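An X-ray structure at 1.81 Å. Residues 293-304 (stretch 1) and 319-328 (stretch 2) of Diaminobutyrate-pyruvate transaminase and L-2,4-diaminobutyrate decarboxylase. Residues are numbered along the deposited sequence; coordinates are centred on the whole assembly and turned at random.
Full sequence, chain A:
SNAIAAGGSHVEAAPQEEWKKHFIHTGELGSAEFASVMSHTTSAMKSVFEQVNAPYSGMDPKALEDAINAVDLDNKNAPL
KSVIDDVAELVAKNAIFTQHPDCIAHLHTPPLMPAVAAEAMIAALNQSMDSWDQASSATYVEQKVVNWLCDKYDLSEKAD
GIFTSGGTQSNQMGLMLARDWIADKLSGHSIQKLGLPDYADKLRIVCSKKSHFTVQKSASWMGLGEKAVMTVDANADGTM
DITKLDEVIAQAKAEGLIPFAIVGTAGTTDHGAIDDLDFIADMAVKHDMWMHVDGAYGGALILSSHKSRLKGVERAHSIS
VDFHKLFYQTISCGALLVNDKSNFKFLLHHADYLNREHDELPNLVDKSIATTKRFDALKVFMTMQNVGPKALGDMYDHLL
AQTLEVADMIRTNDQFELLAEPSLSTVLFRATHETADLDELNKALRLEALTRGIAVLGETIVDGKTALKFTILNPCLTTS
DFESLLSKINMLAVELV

Stretch 1 (293-304) VDGAYGGALILS
Stretch 2, residues 319-328: ISVDFHKLFY

The two stretches begin with a strand that includes Val 293 and Asp 294, parallel to strand 319-322, the axes 8° apart and approaching to 4.9 Å; beyond them, the 3-10 segment of stretch 1 packs against two consecutive type I turns of stretch 2, Asp 322 to Lys 325 and Lys 325 to Tyr 328. Together they bury 657 Å². Val 293 (phi/psi -98/116, chi1 t) pairs with Ile 319 (chi1 m, chi2 t), CA atoms 4.6 Å apart. Both side chains lie on the same sheet face, Val 293 CB 4.2 Å from Ile 319 CG1, a buried place that suits branched aliphatics. Val 293 O accepts a hydrogen bond from Ser 320 N at 3.0 Å. Asp 294 (chi1 t) and Ser 320 (chi1 p) share the other face; a water lies 2.6 Å from Asp 294 OD1 and 2.9 Å from Ser 320 OG, linking two buried polar groups. Gly 295 N donates to Ser 320 O (3.0 Å, 130°). An ideal CB on Gly 295 would lie only 3.2 Å from that same Ser 320 O, so glycine fits.

Next, Ala 296 (phi/psi -53/-45) turns the chain; its N donates a hydrogen bond to Asp 294 OD1 (3.2 Å). Its methyl packs beside Lys 325 (m, t, t, p), Ala 296 CB 4.1 Å from Lys 325 CD. Lys 325 NZ forms a salt bridge with Asp 322 OD2 (2.9 Å; Asp 322 chi1 -112°, between wells). A second water lies 2.7 Å from Ala 296 O and 2.9 Å from Tyr 297 O, and accepts from Leu 326 N (2.9 Å).

Tyr 297 (chi1 t) starts away, but its ring returns with apolar carbon, CE1 4.0 Å from Leu 326 CD2 (chi1 t, chi2 p). At Gly 299 a CB would meet Gly 295 O at 2.5 Å. The 3-10 segment 299-303 then aims Ala 300 at stretch 2, where buried Leu 326 and Phe 327 offer apolar surface: Ala 300 CB touches Leu 326 CB (3.6 Å) and sits over one face of Phe 327 (chi1 m, chi2 -101°), 4.1 Å from the ring centroid, a CH-pi contact. Leu 303 (m, t) finishes the apolar packing, CD1 3.8 Å from Phe 327 CE1.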

ATOM      1  N   VAL A 293     -20.279   0.245  -4.617  1.00  7.90           N
ATOM      2  CA  VAL A 293     -20.555   1.212  -3.528  1.00  8.84           C
ATOM      3  C   VAL A 293     -19.234   1.791  -3.011  1.00  9.24           C
ATOM      4  O   VAL A 293     -18.399   1.053  -2.498  1.00  9.09           O
ATOM      5  CB  VAL A 293     -21.386   0.614  -2.369  1.00  8.94           C
ATOM      6  CG1 VAL A 293     -21.453   1.685  -1.198  1.00  9.98           C
ATOM      7  CG2 VAL A 293     -22.786   0.213  -2.854  1.00  7.94           C
ATOM      8  N   ASP A 294     -19.026   3.100  -3.164  1.00 11.08           N
ATOM      9  CA  ASP A 294     -17.852   3.705  -2.578  1.00 12.09           C
ATOM     10  C   ASP A 294     -18.187   4.082  -1.113  1.00 12.81           C
ATOM     11  O   ASP A 294     -18.726   5.181  -0.819  1.00 12.48           O
ATOM     12  CB  ASP A 294     -17.383   4.921  -3.399  1.00 14.04           C
ATOM     13  CG  ASP A 294     -16.111   5.598  -2.815  1.00 17.39           C
ATOM     14  OD1 ASP A 294     -15.621   5.175  -1.742  1.00 14.64           O
ATOM     15  OD2 ASP A 294     -15.622   6.582  -3.434  1.00 20.42           O
ATOM     16  N   GLY A 295     -17.856   3.198  -0.180  1.00 12.76           N
ATOM     17  CA  GLY A 295     -18.145   3.540   1.201  1.00 12.45           C
ATOM     18  C   GLY A 295     -16.937   3.921   1.999  1.00 13.80           C
ATOM     19  O   GLY A 295     -16.927   3.690   3.201  1.00 14.21           O
ATOM     20  N   ALA A 296     -15.943   4.512   1.332  1.00 15.02           N
ATOM     21  CA  ALA A 296     -14.670   4.860   1.970  1.00 15.86           C
ATOM     22  C   ALA A 296     -14.931   5.689   3.234  1.00 16.33           C
ATOM     23  O   ALA A 296     -14.380   5.364   4.283  1.00 17.03           O
ATOM     24  CB  ALA A 296     -13.700   5.551   0.976  1.00 15.51           C
ATOM     25  N   TYR A 297     -15.820   6.679   3.148  1.00 15.88           N
ATOM     26  CA  TYR A 297     -16.242   7.475   4.285  1.00 16.11           C
ATOM     27  C   TYR A 297     -17.354   6.829   5.163  1.00 16.34           C
ATOM     28  O   TYR A 297     -17.092   6.401   6.289  1.00 17.30           O
ATOM     29  CB  TYR A 297     -16.610   8.881   3.791  1.00 16.26           C
ATOM     30  CG  TYR A 297     -17.025   9.920   4.840  1.00 15.69           C
ATOM     31  CD1 TYR A 297     -16.904   9.682   6.238  1.00 17.97           C
ATOM     32  CD2 TYR A 297     -17.508  11.173   4.420  1.00 15.84           C
ATOM     33  CE1 TYR A 297     -17.293  10.681   7.185  1.00 16.52           C
ATOM     34  CE2 TYR A 297     -17.886  12.161   5.347  1.00 18.78           C
ATOM     35  CZ  TYR A 297     -17.788  11.906   6.716  1.00 16.44           C
ATOM     36  OH  TYR A 297     -18.171  12.916   7.554  1.00 16.56           O
ATOM     37  N   GLY A 298     -18.570   6.715   4.632  1.00 15.50           N
ATOM     38  CA  GLY A 298     -19.750   6.355   5.423  1.00 16.01           C
ATOM     39  C   GLY A 298     -20.024   4.870   5.577  1.00 16.88           C
ATOM     40  O   GLY A 298     -20.997   4.466   6.228  1.00 17.63           O
ATOM     41  N   GLY A 299     -19.159   4.045   4.999  1.00 16.40           N
ATOM     42  CA  GLY A 299     -19.257   2.595   5.178  1.00 16.55           C
ATOM     43  C   GLY A 299     -19.247   2.236   6.653  1.00 16.86           C
ATOM     44  O   GLY A 299     -19.914   1.285   7.040  1.00 16.17           O
ATOM     45  N   ALA A 300     -18.540   3.036   7.470  1.00 16.48           N
ATOM     46  CA  ALA A 300     -18.453   2.792   8.934  1.00 16.27           C
ATOM     47  C   ALA A 300     -19.810   2.801   9.636  1.00 16.35           C
ATOM     48  O   ALA A 300     -19.989   2.159  10.688  1.00 16.68           O
ATOM     49  CB  ALA A 300     -17.463   3.796   9.618  1.00 16.19           C
ATOM     50  N   LEU A 301     -20.779   3.500   9.055  1.00 15.51           N
ATOM     51  CA  LEU A 301     -22.104   3.587   9.684  1.00 15.60           C
ATOM     52  C   LEU A 301     -22.839   2.237   9.764  1.00 15.01           C
ATOM     53  O   LEU A 301     -23.864   2.107  10.439  1.00 15.58           O
ATOM     54  CB  LEU A 301     -22.958   4.596   8.944  1.00 15.97           C
ATOM     55  CG  LEU A 301     -22.498   6.042   8.999  1.00 15.44           C
ATOM     56  CD1 LEU A 301     -23.613   6.877   8.317  1.00 18.41           C
ATOM     57  CD2 LEU A 301     -22.222   6.538  10.480  1.00 16.52           C
ATOM     58  N   ILE A 302     -22.335   1.241   9.036  1.00 15.80           N
ATOM     59  CA  ILE A 302     -22.841  -0.126   9.153  1.00 16.04           C
ATOM     60  C   ILE A 302     -22.865  -0.607  10.626  1.00 16.31           C
ATOM     61  O   ILE A 302     -23.718  -1.433  10.999  1.00 15.24           O
ATOM     62  CB  ILE A 302     -22.040  -1.116   8.259  1.00 15.67           C
ATOM     63  CG1 ILE A 302     -22.921  -2.305   7.857  1.00 16.16           C
ATOM     64  CG2 ILE A 302     -20.681  -1.499   8.920  1.00 16.43           C
ATOM     65  CD1 ILE A 302     -23.947  -1.957   6.790  1.00 16.13           C
ATOM     66  N   LEU A 303     -21.972  -0.050  11.450  1.00 16.02           N
ATOM     67  CA  LEU A 303     -21.863  -0.460  12.865  1.00 17.13           C
ATOM     68  C   LEU A 303     -22.686   0.391  13.832  1.00 18.43           C
ATOM     69  O   LEU A 303     -22.777   0.057  15.045  1.00 18.96           O
ATOM     70  CB  LEU A 303     -20.409  -0.424  13.353  1.00 16.10           C
ATOM     71  CG  LEU A 303     -19.392  -1.306  12.637  1.00 15.68           C
ATOM     72  CD1 LEU A 303     -17.970  -1.120  13.251  1.00 16.04           C
ATOM     73  CD2 LEU A 303     -19.848  -2.778  12.587  1.00 17.68           C
ATOM     74  N   SER A 304     -23.297   1.447  13.304  1.00 17.92           N
ATOM     75  CA  SER A 304     -23.991   2.436  14.114  1.00 18.41           C
ATOM     76  C   SER A 304     -25.514   2.277  14.083  1.00 17.85           C
ATOM     77  O   SER A 304     -26.069   1.399  13.383  1.00 18.08           O
ATOM     78  CB  SER A 304     -23.686   3.838  13.583  1.00 17.95           C
ATOM     79  OG  SER A 304     -24.512   4.086  12.425  1.00 18.81           O
ATOM     80  N   ILE A 319     -18.018  -3.366  -2.918  1.00 12.28           N
ATOM     81  CA  ILE A 319     -18.035  -2.324  -1.903  1.00 11.81           C
ATOM     82  C   ILE A 319     -16.614  -2.029  -1.467  1.00 13.14           C
ATOM     83  O   ILE A 319     -15.870  -2.943  -1.077  1.00 13.47           O
ATOM     84  CB  ILE A 319     -18.783  -2.758  -0.655  1.00 11.35           C
ATOM     85  CG1 ILE A 319     -20.256  -3.169  -0.971  1.00 10.56           C
ATOM     86  CG2 ILE A 319     -18.716  -1.673   0.447  1.00  8.82           C
ATOM     87  CD1 ILE A 319     -20.865  -3.984   0.135  1.00 14.68           C
ATOM     88  N   SER A 320     -16.240  -0.754  -1.534  1.00 13.84           N
ATOM     89  CA  SER A 320     -14.994  -0.366  -0.896  1.00 16.24           C
ATOM     90  C   SER A 320     -15.209   0.232   0.514  1.00 15.28           C
ATOM     91  O   SER A 320     -16.154   0.977   0.781  1.00 13.27           O
ATOM     92  CB  SER A 320     -14.081   0.422  -1.780  1.00 18.93           C
ATOM     93  OG  SER A 320     -14.625   1.615  -2.216  1.00 24.31           O
ATOM     94  N   VAL A 321     -14.350  -0.202   1.417  1.00 16.57           N
ATOM     95  CA  VAL A 321     -14.416   0.114   2.847  1.00 19.36           C
ATOM     96  C   VAL A 321     -13.010   0.647   3.207  1.00 19.77           C
ATOM     97  O   VAL A 321     -12.011  -0.010   2.918  1.00 19.61           O
ATOM     98  CB  VAL A 321     -14.708  -1.164   3.723  1.00 20.97           C
ATOM     99  CG1 VAL A 321     -14.845  -0.759   5.192  1.00 23.85           C
ATOM    100  CG2 VAL A 321     -15.929  -1.936   3.237  1.00 21.62           C
ATOM    101  N   ASP A 322     -12.939   1.864   3.742  1.00 19.05           N
ATOM    102  CA  ASP A 322     -11.663   2.425   4.195  1.00 21.19           C
ATOM    103  C   ASP A 322     -11.603   2.481   5.693  1.00 20.54           C
ATOM    104  O   ASP A 322     -12.247   3.342   6.278  1.00 20.78           O
ATOM    105  CB  ASP A 322     -11.472   3.842   3.665  1.00 21.53           C
ATOM    106  CG  ASP A 322     -10.374   3.929   2.668  1.00 26.79           C
ATOM    107  OD1 ASP A 322      -9.825   2.849   2.344  1.00 33.23           O
ATOM    108  OD2 ASP A 322     -10.074   5.055   2.189  1.00 26.38           O
ATOM    109  N   PHE A 323     -10.846   1.568   6.305  1.00 19.52           N
ATOM    110  CA  PHE A 323     -10.710   1.538   7.755  1.00 18.64           C
ATOM    111  C   PHE A 323      -9.864   2.692   8.293  1.00 18.68           C
ATOM    112  O   PHE A 323     -10.002   3.071   9.456  1.00 18.27           O
ATOM    113  CB  PHE A 323     -10.114   0.217   8.201  1.00 19.42           C
ATOM    114  CG  PHE A 323     -10.899  -0.977   7.749  1.00 18.19           C
ATOM    115  CD1 PHE A 323     -12.098  -1.295   8.363  1.00 19.81           C
ATOM    116  CD2 PHE A 323     -10.436  -1.761   6.690  1.00 19.47           C
ATOM    117  CE1 PHE A 323     -12.840  -2.385   7.938  1.00 24.13           C
ATOM    118  CE2 PHE A 323     -11.151  -2.844   6.243  1.00 18.01           C
ATOM    119  CZ  PHE A 323     -12.357  -3.177   6.867  1.00 22.69           C
ATOM    120  N   HIS A 324      -8.995   3.246   7.446  1.00 18.82           N
ATOM    121  CA  HIS A 324      -8.161   4.327   7.879  1.00 20.21           C
ATOM    122  C   HIS A 324      -8.861   5.654   7.765  1.00 20.50           C
ATOM    123  O   HIS A 324      -8.231   6.692   7.861  1.00 22.20           O
ATOM    124  CB  HIS A 324      -6.771   4.328   7.200  1.00 19.62           C
ATOM    125  CG  HIS A 324      -6.812   4.364   5.707  1.00 22.64           C
ATOM    126  ND1 HIS A 324      -7.318   5.432   4.991  1.00 27.28           N
ATOM    127  CD2 HIS A 324      -6.339   3.490   4.791  1.00 23.21           C
ATOM    128  CE1 HIS A 324      -7.171   5.206   3.698  1.00 25.12           C
ATOM    129  NE2 HIS A 324      -6.590   4.028   3.550  1.00 26.85           N
ATOM    130  N   LYS A 325     -10.170   5.620   7.544  1.00 21.08           N
ATOM    131  CA  LYS A 325     -10.979   6.810   7.716  1.00 21.69           C
ATOM    132  C   LYS A 325     -11.748   6.687   9.061  1.00 21.64           C
ATOM    133  O   LYS A 325     -11.148   6.806  10.153  1.00 21.41           O
ATOM    134  CB  LYS A 325     -11.873   7.081   6.482  1.00 22.01           C
ATOM    135  CG  LYS A 325     -11.077   7.582   5.257  1.00 24.33           C
ATOM    136  CD  LYS A 325     -11.932   7.645   4.002  1.00 22.35           C
ATOM    137  CE  LYS A 325     -11.320   8.481   2.901  1.00 25.66           C
ATOM    138  NZ  LYS A 325     -10.168   7.929   2.142  1.00 27.89           N
ATOM    139  N   LEU A 326     -13.045   6.418   9.002  1.00 20.72           N
ATOM    140  CA  LEU A 326     -13.863   6.516  10.195  1.00 19.99           C
ATOM    141  C   LEU A 326     -13.726   5.310  11.131  1.00 19.30           C
ATOM    142  O   LEU A 326     -14.213   5.338  12.266  1.00 19.72           O
ATOM    143  CB  LEU A 326     -15.315   6.707   9.752  1.00 21.44           C
ATOM    144  CG  LEU A 326     -16.389   7.404  10.568  1.00 21.22           C
ATOM    145  CD1 LEU A 326     -15.952   8.690  11.273  1.00 19.87           C
ATOM    146  CD2 LEU A 326     -17.652   7.579   9.662  1.00 18.21           C
ATOM    147  N   PHE A 327     -13.046   4.255  10.687  1.00 18.07           N
ATOM    148  CA  PHE A 327     -12.715   3.141  11.613  1.00 17.92           C
ATOM    149  C   PHE A 327     -11.430   3.386  12.440  1.00 16.88           C
ATOM    150  O   PHE A 327     -11.030   2.543  13.261  1.00 17.17           O
ATOM    151  CB  PHE A 327     -12.520   1.835  10.862  1.00 18.80           C
ATOM    152  CG  PHE A 327     -13.790   1.212  10.281  1.00 20.28           C
ATOM    153  CD1 PHE A 327     -14.430   0.141  10.926  1.00 23.15           C
ATOM    154  CD2 PHE A 327     -14.266   1.619   9.025  1.00 22.38           C
ATOM    155  CE1 PHE A 327     -15.560  -0.487  10.347  1.00 19.36           C
ATOM    156  CE2 PHE A 327     -15.376   1.026   8.457  1.00 18.26           C
ATOM    157  CZ  PHE A 327     -16.023  -0.046   9.109  1.00 20.56           C
ATOM    158  N   TYR A 328     -10.787   4.527  12.206  1.00 15.22           N
ATOM    159  CA  TYR A 328      -9.605   4.973  12.979  1.00 16.00           C
ATOM    160  C   TYR A 328      -8.329   4.130  12.884  1.00 15.36           C
ATOM    161  O   TYR A 328      -7.422   4.272  13.712  1.00 14.64           O
ATOM    162  CB  TYR A 328      -9.992   5.084  14.452  1.00 15.64           C
ATOM    163  CG  TYR A 328     -11.223   5.924  14.674  1.00 17.50           C
ATOM    164  CD1 TYR A 328     -11.204   7.304  14.426  1.00 17.69           C
ATOM    165  CD2 TYR A 328     -12.378   5.361  15.228  1.00 19.50           C
ATOM    166  CE1 TYR A 328     -12.325   8.105  14.677  1.00 17.85           C
ATOM    167  CE2 TYR A 328     -13.527   6.176  15.502  1.00 18.94           C
ATOM    168  CZ  TYR A 328     -13.475   7.539  15.200  1.00 18.59           C
ATOM    169  OH  TYR A 328     -14.569   8.334  15.436  1.00 20.54           O
TER
HETATM  170  O   HOH W   1     -13.260   4.094  -1.843  1.00 39.52           O
HETATM  171  O   HOH W   2     -15.716   2.667   5.014  1.00 35.32           O
HETATM  172  O   HOH W   3     -14.641   5.057   6.945  1.00 32.33           O